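Local coordinates for protein angiotensin-converting enzyme (Anopheles gambiae, PDB 6S1Y) that probably acts as a zinc-dependent peptidase of the angiotensin-converting enzyme family, cleaving peptides in a deep, helix-lined active-site cleft, at residues R85-L90 with V373-G377; L217-L221 with L429-P433; F434-K440 with M462-S467. One frame throughout, in Å; residues are numbered along the deposited sequence.

The three contacts sit in one largely helical peptidase fold. Contact 1 (85-90 with 373-377) joins helix 81-90 to the loop between helix 349-368, which carries the zinc ligands His357 and His361, and helix 381-395, which supplies Glu385. Its centre lies about 37 Å from that of contact 2, across the chain's centre, and about 32 Å from that of contact 3. Along the sequence the segments of contacts 1 and 2 alternate, whereas contact 3 follows both. Contacts 2 and 3, centres about 12 Å apart, share helix 431-447 and pack helices 203-233 and 455-467 around its N-terminal part, beside the ligand pocket; they meet directly where the Tyr218 hydroxyl bonds the Ser467 carbonyl.

Contact 1: residues R85-L90 with V373-G377; sequences RRIKKL and VEFRG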
ATOM      1  N   ARG A  85       2.783 -19.347 -21.098  1.00 73.50           N
ATOM      2  CA  ARG A  85       2.558 -18.270 -20.141  1.00 72.25           C
ATOM      3  C   ARG A  85       2.933 -16.922 -20.732  1.00 70.19           C
ATOM      4  O   ARG A  85       2.290 -15.909 -20.438  1.00 70.00           O
ATOM      5  CB  ARG A  85       3.361 -18.547 -18.874  1.00 70.33           C
ATOM      6  CG  ARG A  85       2.921 -17.782 -17.655  1.00 69.77           C
ATOM      7  CD  ARG A  85       3.773 -18.173 -16.446  1.00 65.00           C
ATOM      8  NE  ARG A  85       3.600 -17.239 -15.345  1.00 63.88           N
ATOM      9  CZ  ARG A  85       2.566 -17.242 -14.509  1.00 64.02           C
ATOM     10  NH1 ARG A  85       1.606 -18.139 -14.649  1.00 63.10           N
ATOM     11  NH2 ARG A  85       2.497 -16.337 -13.540  1.00 63.62           N
ATOM     12  N   ARG A  86       3.978 -16.883 -21.561  1.00 71.40           N
ATOM     13  CA  ARG A  86       4.359 -15.633 -22.206  1.00 69.74           C
ATOM     14  C   ARG A  86       3.284 -15.164 -23.166  1.00 68.92           C
ATOM     15  O   ARG A  86       3.059 -13.955 -23.294  1.00 69.57           O
ATOM     16  CB  ARG A  86       5.686 -15.813 -22.938  1.00 71.06           C
ATOM     17  CG  ARG A  86       6.899 -15.875 -22.018  1.00 73.13           C
ATOM     18  CD  ARG A  86       8.092 -16.571 -22.686  1.00 78.76           C
ATOM     19  NE  ARG A  86       8.635 -15.806 -23.805  1.00 81.88           N
ATOM     20  CZ  ARG A  86       9.473 -16.297 -24.715  1.00 85.71           C
ATOM     21  NH1 ARG A  86       9.869 -17.563 -24.650  1.00 86.31           N
ATOM     22  NH2 ARG A  86       9.910 -15.521 -25.699  1.00 85.07           N
ATOM     23  N   ILE A  87       2.602 -16.096 -23.827  1.00 69.05           N
ATOM     24  CA  ILE A  87       1.578 -15.724 -24.794  1.00 71.74           C
ATOM     25  C   ILE A  87       0.316 -15.245 -24.086  1.00 70.54           C
ATOM     26  O   ILE A  87      -0.352 -14.316 -24.552  1.00 71.39           O
ATOM     27  CB  ILE A  87       1.276 -16.908 -25.731  1.00 74.11           C
ATOM     28  CG1 ILE A  87       2.460 -17.163 -26.668  1.00 75.45           C
ATOM     29  CG2 ILE A  87       0.006 -16.643 -26.536  1.00 74.41           C
ATOM     30  CD1 ILE A  87       2.665 -18.622 -26.989  1.00 80.05           C
ATOM     31  N   LYS A  88      -0.043 -15.880 -22.964  1.00 70.29           N
ATOM     32  CA  LYS A  88      -1.238 -15.472 -22.231  1.00 72.51           C
ATOM     33  C   LYS A  88      -1.083 -14.074 -21.642  1.00 70.11           C
ATOM     34  O   LYS A  88      -2.004 -13.253 -21.729  1.00 69.85           O
ATOM     35  CB  LYS A  88      -1.539 -16.488 -21.126  1.00 76.23           C
ATOM     36  CG  LYS A  88      -2.811 -16.199 -20.318  1.00 86.38           C
ATOM     37  CD  LYS A  88      -2.968 -17.163 -19.128  1.00 92.90           C
ATOM     38  CE  LYS A  88      -2.040 -16.801 -17.962  1.00 93.66           C
ATOM     39  NZ  LYS A  88      -1.354 -17.992 -17.365  1.00 86.81           N
ATOM     40  N   LYS A  89       0.072 -13.779 -21.042  1.00 69.18           N
ATOM     41  CA  LYS A  89       0.259 -12.480 -20.401  1.00 68.75           C
ATOM     42  C   LYS A  89       0.404 -11.364 -21.421  1.00 66.68           C
ATOM     43  O   LYS A  89      -0.017 -10.230 -21.164  1.00 65.48           O
ATOM     44  CB  LYS A  89       1.470 -12.527 -19.471  1.00 66.58           C
ATOM     45  CG  LYS A  89       1.255 -13.498 -18.309  1.00 71.35           C
ATOM     46  CD  LYS A  89       2.454 -13.604 -17.391  1.00 67.02           C
ATOM     47  CE  LYS A  89       2.337 -12.673 -16.207  1.00 66.12           C
ATOM     48  NZ  LYS A  89       1.537 -13.278 -15.092  1.00 68.77           N
ATOM     49  N   LEU A  90       0.990 -11.660 -22.580  1.00 68.31           N
ATOM     50  CA  LEU A  90       1.074 -10.657 -23.632  1.00 65.67           C
ATOM     51  C   LEU A  90      -0.284 -10.382 -24.246  1.00 64.13           C
ATOM     52  O   LEU A  90      -0.519  -9.288 -24.759  1.00 65.91           O
ATOM     53  CB  LEU A  90       2.049 -11.110 -24.709  1.00 67.61           C
ATOM     54  CG  LEU A  90       3.505 -10.774 -24.418  1.00 68.44           C
ATOM     55  CD1 LEU A  90       4.415 -11.575 -25.327  1.00 71.61           C
ATOM     56  CD2 LEU A  90       3.740  -9.274 -24.587  1.00 67.64           C
ATOM     57  N   VAL A 373       9.352  -8.600 -20.971  1.00 58.86           N
ATOM     58  CA  VAL A 373       8.585  -7.485 -20.423  1.00 59.36           C
ATOM     59  C   VAL A 373       7.349  -7.978 -19.673  1.00 59.64           C
ATOM     60  O   VAL A 373       7.022  -7.462 -18.602  1.00 58.75           O
ATOM     61  CB  VAL A 373       8.203  -6.493 -21.540  1.00 61.59           C
ATOM     62  CG1 VAL A 373       7.387  -7.189 -22.651  1.00 63.52           C
ATOM     63  CG2 VAL A 373       7.440  -5.322 -20.947  1.00 58.36           C
ATOM     64  N   GLU A 374       6.647  -8.977 -20.211  1.00 60.49           N
ATOM     65  CA  GLU A 374       5.412  -9.434 -19.589  1.00 61.32           C
ATOM     66  C   GLU A 374       5.641 -10.270 -18.330  1.00 61.29           C
ATOM     67  O   GLU A 374       4.664 -10.646 -17.674  1.00 60.58           O
ATOM     68  CB  GLU A 374       4.576 -10.226 -20.606  1.00 65.44           C
ATOM     69  CG  GLU A 374       5.120 -11.599 -20.977  1.00 68.21           C
ATOM     70  CD  GLU A 374       6.197 -11.559 -22.059  1.00 68.03           C
ATOM     71  OE1 GLU A 374       6.265 -12.511 -22.864  1.00 70.25           O
ATOM     72  OE2 GLU A 374       6.981 -10.589 -22.097  1.00 67.45           O
ATOM     73  N   PHE A 375       6.888 -10.586 -17.983  1.00 59.53           N
ATOM     74  CA  PHE A 375       7.202 -11.186 -16.694  1.00 57.14           C
ATOM     75  C   PHE A 375       7.803 -10.177 -15.721  1.00 57.59           C
ATOM     76  O   PHE A 375       8.119 -10.542 -14.581  1.00 55.60           O
ATOM     77  CB  PHE A 375       8.174 -12.360 -16.852  1.00 57.19           C
ATOM     78  CG  PHE A 375       7.562 -13.600 -17.453  1.00 57.08           C
ATOM     79  CD1 PHE A 375       6.195 -13.714 -17.650  1.00 60.32           C
ATOM     80  CD2 PHE A 375       8.369 -14.667 -17.812  1.00 58.57           C
ATOM     81  CE1 PHE A 375       5.647 -14.877 -18.197  1.00 63.21           C
ATOM     82  CE2 PHE A 375       7.827 -15.824 -18.371  1.00 58.36           C
ATOM     83  CZ  PHE A 375       6.475 -15.931 -18.555  1.00 61.30           C
ATOM     84  N   ARG A 376       7.970  -8.925 -16.142  1.00 55.30           N
ATOM     85  CA  ARG A 376       8.548  -7.900 -15.278  1.00 56.86           C
ATOM     86  C   ARG A 376       7.449  -7.293 -14.402  1.00 55.02           C
ATOM     87  O   ARG A 376       7.012  -6.154 -14.576  1.00 52.52           O
ATOM     88  CB  ARG A 376       9.273  -6.852 -16.122  1.00 55.91           C
ATOM     89  CG  ARG A 376      10.538  -7.394 -16.764  1.00 56.58           C
ATOM     90  CD  ARG A 376      11.189  -6.426 -17.721  1.00 55.41           C
ATOM     91  NE  ARG A 376      11.903  -5.353 -17.052  1.00 53.97           N
ATOM     92  CZ  ARG A 376      12.745  -4.525 -17.663  1.00 56.79           C
ATOM     93  NH1 ARG A 376      12.975  -4.673 -18.963  1.00 55.94           N
ATOM     94  NH2 ARG A 376      13.358  -3.549 -16.977  1.00 54.94           N
ATOM     95  N   GLY A 377       6.995  -8.117 -13.452  1.00 54.82           N
ATOM     96  CA  GLY A 377       6.064  -7.720 -12.414  1.00 52.21           C
ATOM     97  C   GLY A 377       6.190  -8.654 -11.225  1.00 53.24           C
ATOM     98  O   GLY A 377       6.962  -9.616 -11.239  1.00 50.64           O
TER
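The outer end of the Phe375 ring, CE1 and CZ, lies against the methylenes of Arg85, Arg86 and Lys89. Lys89 CD lies in the ring plane at the edge, 3.5 Å from Phe375 CE1, while Arg86 CG approaches Phe375 CZ obliquely, also at 3.5 Å. Arg85 adds its extended aliphatic chain, CG standing 4.0 Å from Phe375 CE1.

Glu374, the residue before the phenylalanine, packs against Arg86, Lys89 and Leu90. Its CG sits between the backbone N and carbonyl carbon (chi1 71°) and the chain bends again at chi2 (-83°), which folds the carboxylate back against the helix. Glu374 OE1 comes 3.2 Å from Leu90 CD1 and 3.4 Å from Arg86 CB. Arg86 NE forms its salt bridge with Glu23 of helix 12-42, whose carboxylate also comes near Glu374 OE1; the arginine probably offsets the repulsion.

No hydrogen bond runs directly between the segments; Ser550 links them, bonding Arg85, Lys89 and the Phe375 backbone. It is a helix-to-loop contact of the mainly helical angiotensin-converting enzyme fold, setting helix 81-90 against the connection between the two helices that bear the zinc ligands.

Contact 2: residues L217-L221 with L429-P433; sequences LYEQL and LVFLP
The Tyr218 ring receives Pro433 on one face and Val430 at its edge. Pro433 CG stands over the centre of the ring, 3.9 Å from the Tyr218 centroid and only 11° off the normal, a geometry that qualifies as a CH-pi contact. Val430 CB lies in the ring plane, 3.8 Å from Tyr218 CE1, and its side chain crosses that of the tyrosine at about a right angle. The first torsion of Tyr218 (chi1 175°) places CG opposite the backbone N and carries the ring across to the second segment, although the CB itself does not point that way.

Beside the ring, the leucines close the apolar layer. Leu221 CD2 meets Val430 CG1 at 3.7 Å, again crosswise, whereas Leu429 CD2 reaches back to Leu217 CB at 4.2 Å.

The phenol end is polar and doubly engaged. A water donates to Tyr218 OH at 2.9 Å and to Val430 O at 2.7 Å, bridging the two segments; the same hydroxyl is hydrogen-bonded to Ser467 O at the end of helix 455-467.

All six touching residues are buried. Phe431, whose CB leaves the backbone away from 217-221, touches the bound gamma-glutamyl-glutamate, and the Val430 side chain is about 11 Å from that ligand. The start of helix 431-447 set on helix 203-233 is thus consistent with second-shell packing behind the ligand pocket of an angiotensin-converting enzyme-type peptidase.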
ATOM      1  N   LEU A 217      -8.073 -10.180  17.713  1.00 41.86           N
ATOM      2  CA  LEU A 217      -6.919  -9.378  18.098  1.00 41.28           C
ATOM      3  C   LEU A 217      -7.175  -7.911  17.785  1.00 38.43           C
ATOM      4  O   LEU A 217      -6.978  -7.034  18.636  1.00 35.95           O
ATOM      5  CB  LEU A 217      -5.668  -9.929  17.393  1.00 44.62           C
ATOM      6  CG  LEU A 217      -5.593 -11.478  17.571  1.00 49.39           C
ATOM      7  CD1 LEU A 217      -6.416 -12.309  16.552  1.00 43.48           C
ATOM      8  CD2 LEU A 217      -4.157 -12.001  17.588  1.00 54.68           C
ATOM      9  N   TYR A 218      -7.663  -7.625  16.573  1.00 38.67           N
ATOM     10  CA  TYR A 218      -7.959  -6.246  16.233  1.00 36.70           C
ATOM     11  C   TYR A 218      -8.975  -5.639  17.207  1.00 36.99           C
ATOM     12  O   TYR A 218      -8.868  -4.465  17.577  1.00 35.63           O
ATOM     13  CB  TYR A 218      -8.469  -6.145  14.807  1.00 36.57           C
ATOM     14  CG  TYR A 218      -8.893  -4.718  14.493  1.00 37.21           C
ATOM     15  CD1 TYR A 218      -7.946  -3.739  14.303  1.00 35.45           C
ATOM     16  CD2 TYR A 218     -10.245  -4.350  14.433  1.00 36.03           C
ATOM     17  CE1 TYR A 218      -8.289  -2.441  14.054  1.00 36.23           C
ATOM     18  CE2 TYR A 218     -10.608  -3.030  14.161  1.00 36.34           C
ATOM     19  CZ  TYR A 218      -9.604  -2.078  13.971  1.00 36.87           C
ATOM     20  OH  TYR A 218      -9.899  -0.763  13.709  1.00 36.30           O
ATOM     21  N   GLU A 219      -9.964  -6.420  17.658  1.00 36.39           N
ATOM     22  CA  GLU A 219     -10.975  -5.816  18.527  1.00 37.28           C
ATOM     23  C   GLU A 219     -10.416  -5.535  19.920  1.00 36.27           C
ATOM     24  O   GLU A 219     -10.777  -4.524  20.535  1.00 36.62           O
ATOM     25  CB  GLU A 219     -12.238  -6.695  18.569  1.00 38.88           C
ATOM     26  CG  GLU A 219     -12.948  -6.670  17.187  1.00 42.99           C
ATOM     27  CD  GLU A 219     -14.286  -7.422  17.113  1.00 45.23           C
ATOM     28  OE1 GLU A 219     -15.063  -7.051  16.213  1.00 42.66           O
ATOM     29  OE2 GLU A 219     -14.540  -8.363  17.911  1.00 45.03           O
ATOM     30  N   GLN A 220      -9.520  -6.373  20.431  1.00 34.17           N
ATOM     31  CA  GLN A 220      -8.865  -6.043  21.685  1.00 35.24           C
ATOM     32  C   GLN A 220      -8.032  -4.770  21.562  1.00 34.25           C
ATOM     33  O   GLN A 220      -8.036  -3.933  22.465  1.00 34.16           O
ATOM     34  CB  GLN A 220      -7.998  -7.217  22.150  1.00 37.29           C
ATOM     35  CG  GLN A 220      -8.804  -8.472  22.509  1.00 38.08           C
ATOM     36  CD  GLN A 220      -9.741  -8.235  23.676  1.00 38.57           C
ATOM     37  OE1 GLN A 220      -9.358  -7.636  24.678  1.00 38.30           O
ATOM     38  NE2 GLN A 220     -10.981  -8.702  23.542  1.00 37.54           N
ATOM     39  N   LEU A 221      -7.318  -4.589  20.452  1.00 36.87           N
ATOM     40  CA  LEU A 221      -6.454  -3.413  20.310  1.00 33.04           C
ATOM     41  C   LEU A 221      -7.288  -2.158  20.151  1.00 33.69           C
ATOM     42  O   LEU A 221      -7.046  -1.145  20.818  1.00 31.76           O
ATOM     43  CB  LEU A 221      -5.539  -3.580  19.102  1.00 33.65           C
ATOM     44  CG  LEU A 221      -4.537  -2.452  18.873  1.00 36.26           C
ATOM     45  CD1 LEU A 221      -3.612  -2.276  20.102  1.00 34.40           C
ATOM     46  CD2 LEU A 221      -3.689  -2.727  17.611  1.00 37.13           C
ATOM     47  N   LEU A 429      -1.121  -3.816  12.538  1.00 39.12           N
ATOM     48  CA  LEU A 429      -2.254  -4.726  12.623  1.00 38.66           C
ATOM     49  C   LEU A 429      -3.546  -4.032  12.215  1.00 38.84           C
ATOM     50  O   LEU A 429      -4.372  -4.627  11.522  1.00 39.72           O
ATOM     51  CB  LEU A 429      -2.372  -5.313  14.023  1.00 39.23           C
ATOM     52  CG  LEU A 429      -3.524  -6.303  14.116  1.00 41.55           C
ATOM     53  CD1 LEU A 429      -3.206  -7.563  13.334  1.00 43.69           C
ATOM     54  CD2 LEU A 429      -3.804  -6.637  15.549  1.00 46.42           C
ATOM     55  N   VAL A 430      -3.744  -2.770  12.626  1.00 38.45           N
ATOM     56  CA  VAL A 430      -5.003  -2.094  12.347  1.00 38.93           C
ATOM     57  C   VAL A 430      -5.229  -1.855  10.857  1.00 37.94           C
ATOM     58  O   VAL A 430      -6.357  -1.541  10.437  1.00 37.74           O
ATOM     59  CB  VAL A 430      -5.085  -0.746  13.092  1.00 37.87           C
ATOM     60  CG1 VAL A 430      -4.862  -0.941  14.584  1.00 36.45           C
ATOM     61  CG2 VAL A 430      -4.098   0.224  12.536  1.00 38.13           C
ATOM     62  N   PHE A 431      -4.187  -1.970  10.043  1.00 38.86           N
ATOM     63  CA  PHE A 431      -4.299  -1.655   8.613  1.00 39.27           C
ATOM     64  C   PHE A 431      -5.048  -2.749   7.851  1.00 37.55           C
ATOM     65  O   PHE A 431      -5.713  -2.465   6.845  1.00 38.63           O
ATOM     66  CB  PHE A 431      -2.881  -1.416   8.068  1.00 39.36           C
ATOM     67  CG  PHE A 431      -2.814  -1.240   6.584  1.00 39.15           C
ATOM     68  CD1 PHE A 431      -3.073  -0.018   6.005  1.00 40.94           C
ATOM     69  CD2 PHE A 431      -2.444  -2.291   5.777  1.00 40.77           C
ATOM     70  CE1 PHE A 431      -3.017   0.142   4.647  1.00 40.43           C
ATOM     71  CE2 PHE A 431      -2.398  -2.140   4.405  1.00 40.57           C
ATOM     72  CZ  PHE A 431      -2.688  -0.923   3.850  1.00 41.98           C
ATOM     73  N   LEU A 432      -4.991  -3.981   8.309  1.00 36.09           N
ATOM     74  CA  LEU A 432      -5.621  -5.068   7.556  1.00 38.58           C
ATOM     75  C   LEU A 432      -7.120  -4.895   7.397  1.00 37.65           C
ATOM     76  O   LEU A 432      -7.606  -4.951   6.252  1.00 38.22           O
ATOM     77  CB  LEU A 432      -5.271  -6.408   8.214  1.00 39.21           C
ATOM     78  CG  LEU A 432      -3.801  -6.748   7.937  1.00 42.08           C
ATOM     79  CD1 LEU A 432      -3.127  -7.292   9.134  1.00 43.15           C
ATOM     80  CD2 LEU A 432      -3.699  -7.746   6.801  1.00 43.72           C
ATOM     81  N   PRO A 433      -7.900  -4.655   8.451  1.00 36.88           N
ATOM     82  CA  PRO A 433      -9.320  -4.355   8.227  1.00 36.69           C
ATOM     83  C   PRO A 433      -9.535  -3.168   7.314  1.00 37.95           C
ATOM     84  O   PRO A 433     -10.468  -3.177   6.502  1.00 40.46           O
ATOM     85  CB  PRO A 433      -9.857  -4.095   9.645  1.00 38.20           C
ATOM     86  CG  PRO A 433      -8.823  -4.776  10.574  1.00 39.33           C
ATOM     87  CD  PRO A 433      -7.526  -4.635   9.874  1.00 36.63           C
TER
HETATM   88  O   HOH W   1      -8.817  -0.489  11.058  1.00 34.65           O

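Contact 3: residues F434-K440 with M462-S467; sequences FAYTLDK and MRSRYS
Two helices close in sequence, 431-447 and 455-467, pack as a roughly antiparallel pair; the axes of 434-440 and 462-467 come within 9.3 Å at 147°. Thr437 occupies the middle of the interface. Thr437 CG2 meets Tyr466 CB at 3.5 Å as the two side chains slide past each other in opposite directions, and Thr437 OG1 donates to Phe434 O one turn earlier at 2.7 Å. That carbonyl oxygen also accepts from Leu438 N.

Arg463 folds over toward the first helix through bends at chi2 (-78°) and chi3. The guanidinium turns a face to Phe434 CD1, which lies 3.4 Å from Arg463 NH2; since NH2 lies in the plane of the Phe434 ring, the phenylalanine presents its edge to the charged group. Arg463 NH1 bonds within its own helix to Ser467 OG at 2.8 Å, close to the guanidinium plane, and reaches Thr437 OG1 only weakly. The bond to Ser467 helps fix the rotation of the guanidinium.

This end of the helix pair borders the active-site cleft: the Phe434 side chain lies about 5 Å from the bound gamma-glutamyl-glutamate.

On the other flank of Thr437, Tyr436 and Tyr466 form a T-shaped pair, the edge of Tyr436 toward the face of Tyr466, with ring centroids 5.2 Å apart and planes at 78°. Arg465 CG covers the opposite face of Tyr466. Lys440 NZ donates to Tyr436 OH, which is also hydrogen-bonded to Asp208 of helix 203-233. Met462 tucks its CE methyl against Lys440 CB, 3.6 Å away, and against the Thr437 carbonyl oxygen.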
ATOM      1  N   PHE A 434      -8.718  -2.127   7.427  1.00 36.14           N
ATOM      2  CA  PHE A 434      -8.851  -1.002   6.516  1.00 37.07           C
ATOM      3  C   PHE A 434      -8.668  -1.449   5.074  1.00 37.59           C
ATOM      4  O   PHE A 434      -9.502  -1.158   4.217  1.00 38.10           O
ATOM      5  CB  PHE A 434      -7.829   0.078   6.854  1.00 38.21           C
ATOM      6  CG  PHE A 434      -7.804   1.208   5.865  1.00 38.76           C
ATOM      7  CD1 PHE A 434      -8.685   2.277   5.989  1.00 39.27           C
ATOM      8  CD2 PHE A 434      -6.903   1.208   4.826  1.00 39.34           C
ATOM      9  CE1 PHE A 434      -8.654   3.321   5.098  1.00 39.45           C
ATOM     10  CE2 PHE A 434      -6.871   2.246   3.925  1.00 40.41           C
ATOM     11  CZ  PHE A 434      -7.745   3.306   4.060  1.00 39.95           C
ATOM     12  N   ALA A 435      -7.543  -2.111   4.776  1.00 39.68           N
ATOM     13  CA  ALA A 435      -7.248  -2.505   3.397  1.00 39.39           C
ATOM     14  C   ALA A 435      -8.354  -3.398   2.853  1.00 39.60           C
ATOM     15  O   ALA A 435      -8.787  -3.232   1.710  1.00 41.21           O
ATOM     16  CB  ALA A 435      -5.895  -3.212   3.335  1.00 38.32           C
ATOM     17  N   TYR A 436      -8.857  -4.317   3.684  1.00 39.84           N
ATOM     18  CA  TYR A 436      -9.963  -5.184   3.292  1.00 42.84           C
ATOM     19  C   TYR A 436     -11.186  -4.380   2.849  1.00 40.84           C
ATOM     20  O   TYR A 436     -11.776  -4.665   1.803  1.00 39.43           O
ATOM     21  CB  TYR A 436     -10.331  -6.103   4.465  1.00 40.97           C
ATOM     22  CG  TYR A 436     -11.514  -7.021   4.238  1.00 45.98           C
ATOM     23  CD1 TYR A 436     -11.439  -8.093   3.351  1.00 46.78           C
ATOM     24  CD2 TYR A 436     -12.702  -6.849   4.955  1.00 45.50           C
ATOM     25  CE1 TYR A 436     -12.531  -8.949   3.177  1.00 48.69           C
ATOM     26  CE2 TYR A 436     -13.772  -7.690   4.784  1.00 46.51           C
ATOM     27  CZ  TYR A 436     -13.694  -8.733   3.890  1.00 48.66           C
ATOM     28  OH  TYR A 436     -14.787  -9.575   3.735  1.00 50.28           O
ATOM     29  N   THR A 437     -11.582  -3.371   3.633  1.00 38.97           N
ATOM     30  CA  THR A 437     -12.819  -2.661   3.328  1.00 40.84           C
ATOM     31  C   THR A 437     -12.725  -1.868   2.028  1.00 41.11           C
ATOM     32  O   THR A 437     -13.746  -1.618   1.388  1.00 42.50           O
ATOM     33  CB  THR A 437     -13.207  -1.704   4.458  1.00 39.00           C
ATOM     34  OG1 THR A 437     -12.113  -0.828   4.723  1.00 43.41           O
ATOM     35  CG2 THR A 437     -13.540  -2.450   5.730  1.00 40.10           C
ATOM     36  N   LEU A 438     -11.532  -1.428   1.638  1.00 41.93           N
ATOM     37  CA  LEU A 438     -11.442  -0.597   0.439  1.00 43.28           C
ATOM     38  C   LEU A 438     -11.801  -1.387  -0.823  1.00 42.76           C
ATOM     39  O   LEU A 438     -12.509  -0.875  -1.700  1.00 40.64           O
ATOM     40  CB  LEU A 438     -10.049   0.004   0.297  1.00 42.99           C
ATOM     41  CG  LEU A 438      -9.738   1.289   1.048  1.00 44.27           C
ATOM     42  CD1 LEU A 438      -8.573   1.992   0.365  1.00 46.02           C
ATOM     43  CD2 LEU A 438     -10.950   2.207   1.081  1.00 44.32           C
ATOM     44  N   ASP A 439     -11.300  -2.612  -0.957  1.00 41.66           N
ATOM     45  CA  ASP A 439     -11.673  -3.372  -2.141  1.00 43.35           C
ATOM     46  C   ASP A 439     -12.972  -4.132  -1.961  1.00 43.18           C
ATOM     47  O   ASP A 439     -13.709  -4.305  -2.939  1.00 43.33           O
ATOM     48  CB  ASP A 439     -10.522  -4.285  -2.564  1.00 43.76           C
ATOM     49  CG  ASP A 439      -9.483  -3.519  -3.430  1.00 43.92           C
ATOM     50  OD1 ASP A 439      -9.670  -2.297  -3.604  1.00 41.98           O
ATOM     51  OD2 ASP A 439      -8.515  -4.123  -3.949  1.00 45.30           O
ATOM     52  N   LYS A 440     -13.329  -4.542  -0.747  1.00 41.66           N
ATOM     53  CA  LYS A 440     -14.669  -5.098  -0.583  1.00 43.31           C
ATOM     54  C   LYS A 440     -15.694  -4.069  -1.026  1.00 42.08           C
ATOM     55  O   LYS A 440     -16.634  -4.392  -1.749  1.00 43.81           O
ATOM     56  CB  LYS A 440     -14.905  -5.537   0.862  1.00 44.85           C
ATOM     57  CG  LYS A 440     -16.173  -6.335   1.095  1.00 44.29           C
ATOM     58  CD  LYS A 440     -16.465  -6.479   2.603  1.00 50.50           C
ATOM     59  CE  LYS A 440     -17.726  -7.333   2.906  1.00 52.04           C
ATOM     60  NZ  LYS A 440     -17.474  -8.780   2.714  1.00 53.48           N
ATOM     61  N   MET A 462     -19.462  -0.020   5.939  1.00 39.14           N
ATOM     62  CA  MET A 462     -18.428  -1.054   5.933  1.00 39.98           C
ATOM     63  C   MET A 462     -17.222  -0.643   6.779  1.00 39.36           C
ATOM     64  O   MET A 462     -16.670  -1.462   7.517  1.00 38.38           O
ATOM     65  CB  MET A 462     -18.005  -1.359   4.490  1.00 41.91           C
ATOM     66  CG  MET A 462     -19.024  -2.209   3.708  1.00 54.70           C
ATOM     67  SD  MET A 462     -18.493  -2.635   2.016  1.00 58.70           S
ATOM     68  CE  MET A 462     -16.792  -2.883   2.391  1.00 42.22           C
ATOM     69  N   ARG A 463     -16.798   0.622   6.696  1.00 39.42           N
ATOM     70  CA  ARG A 463     -15.682   1.055   7.539  1.00 39.23           C
ATOM     71  C   ARG A 463     -16.016   0.853   9.017  1.00 38.86           C
ATOM     72  O   ARG A 463     -15.159   0.440   9.816  1.00 39.08           O
ATOM     73  CB  ARG A 463     -15.329   2.524   7.262  1.00 37.62           C
ATOM     74  CG  ARG A 463     -14.897   2.849   5.817  1.00 38.03           C
ATOM     75  CD  ARG A 463     -13.447   2.461   5.497  1.00 39.52           C
ATOM     76  NE  ARG A 463     -12.543   3.053   6.474  1.00 40.63           N
ATOM     77  CZ  ARG A 463     -11.878   2.361   7.399  1.00 39.71           C
ATOM     78  NH1 ARG A 463     -11.956   1.025   7.465  1.00 39.54           N
ATOM     79  NH2 ARG A 463     -11.140   3.017   8.256  1.00 40.30           N
ATOM     80  N   SER A 464     -17.252   1.147   9.411  1.00 38.42           N
ATOM     81  CA  SER A 464     -17.642   0.935  10.799  1.00 38.07           C
ATOM     82  C   SER A 464     -17.644  -0.550  11.136  1.00 36.85           C
ATOM     83  O   SER A 464     -17.102  -0.958  12.171  1.00 37.30           O
ATOM     84  CB  SER A 464     -19.016   1.567  11.054  1.00 39.44           C
ATOM     85  OG  SER A 464     -19.471   1.309  12.368  1.00 38.53           O
ATOM     86  N   ARG A 465     -18.194  -1.385  10.263  1.00 37.78           N
ATOM     87  CA  ARG A 465     -18.312  -2.807  10.593  1.00 38.62           C
ATOM     88  C   ARG A 465     -16.946  -3.436  10.830  1.00 39.15           C
ATOM     89  O   ARG A 465     -16.731  -4.140  11.824  1.00 38.71           O
ATOM     90  CB  ARG A 465     -19.056  -3.555   9.493  1.00 41.54           C
ATOM     91  CG  ARG A 465     -18.943  -5.074   9.632  1.00 46.55           C
ATOM     92  CD  ARG A 465     -20.144  -5.823   9.052  1.00 49.61           C
ATOM     93  NE  ARG A 465     -19.950  -7.272   9.203  1.00 55.94           N
ATOM     94  CZ  ARG A 465     -20.198  -7.955  10.324  1.00 55.07           C
ATOM     95  NH1 ARG A 465     -19.989  -9.262  10.364  1.00 52.68           N
ATOM     96  NH2 ARG A 465     -20.668  -7.334  11.400  1.00 53.53           N
ATOM     97  N   TYR A 466     -15.990  -3.176   9.950  1.00 39.27           N
ATOM     98  CA  TYR A 466     -14.732  -3.890  10.045  1.00 39.43           C
ATOM     99  C   TYR A 466     -13.645  -3.130  10.794  1.00 39.53           C
ATOM    100  O   TYR A 466     -12.748  -3.779  11.357  1.00 38.57           O
ATOM    101  CB  TYR A 466     -14.265  -4.283   8.645  1.00 41.55           C
ATOM    102  CG  TYR A 466     -15.202  -5.296   8.026  1.00 44.56           C
ATOM    103  CD1 TYR A 466     -15.166  -6.631   8.415  1.00 44.97           C
ATOM    104  CD2 TYR A 466     -16.163  -4.914   7.089  1.00 46.22           C
ATOM    105  CE1 TYR A 466     -16.043  -7.561   7.864  1.00 48.02           C
ATOM    106  CE2 TYR A 466     -17.045  -5.842   6.548  1.00 47.66           C
ATOM    107  CZ  TYR A 466     -16.970  -7.158   6.939  1.00 47.37           C
ATOM    108  OH  TYR A 466     -17.839  -8.080   6.414  1.00 53.15           O
ATOM    109  N   SER A 467     -13.710  -1.794  10.870  1.00 37.67           N
ATOM    110  CA  SER A 467     -12.657  -1.057  11.568  1.00 35.32           C
ATOM    111  C   SER A 467     -13.147  -0.351  12.813  1.00 34.82           C
ATOM    112  O   SER A 467     -12.328   0.046  13.633  1.00 34.39           O
ATOM    113  CB  SER A 467     -12.018  -0.005  10.657  1.00 35.43           C
ATOM    114  OG  SER A 467     -11.267  -0.627   9.651  1.00 37.29           O
TER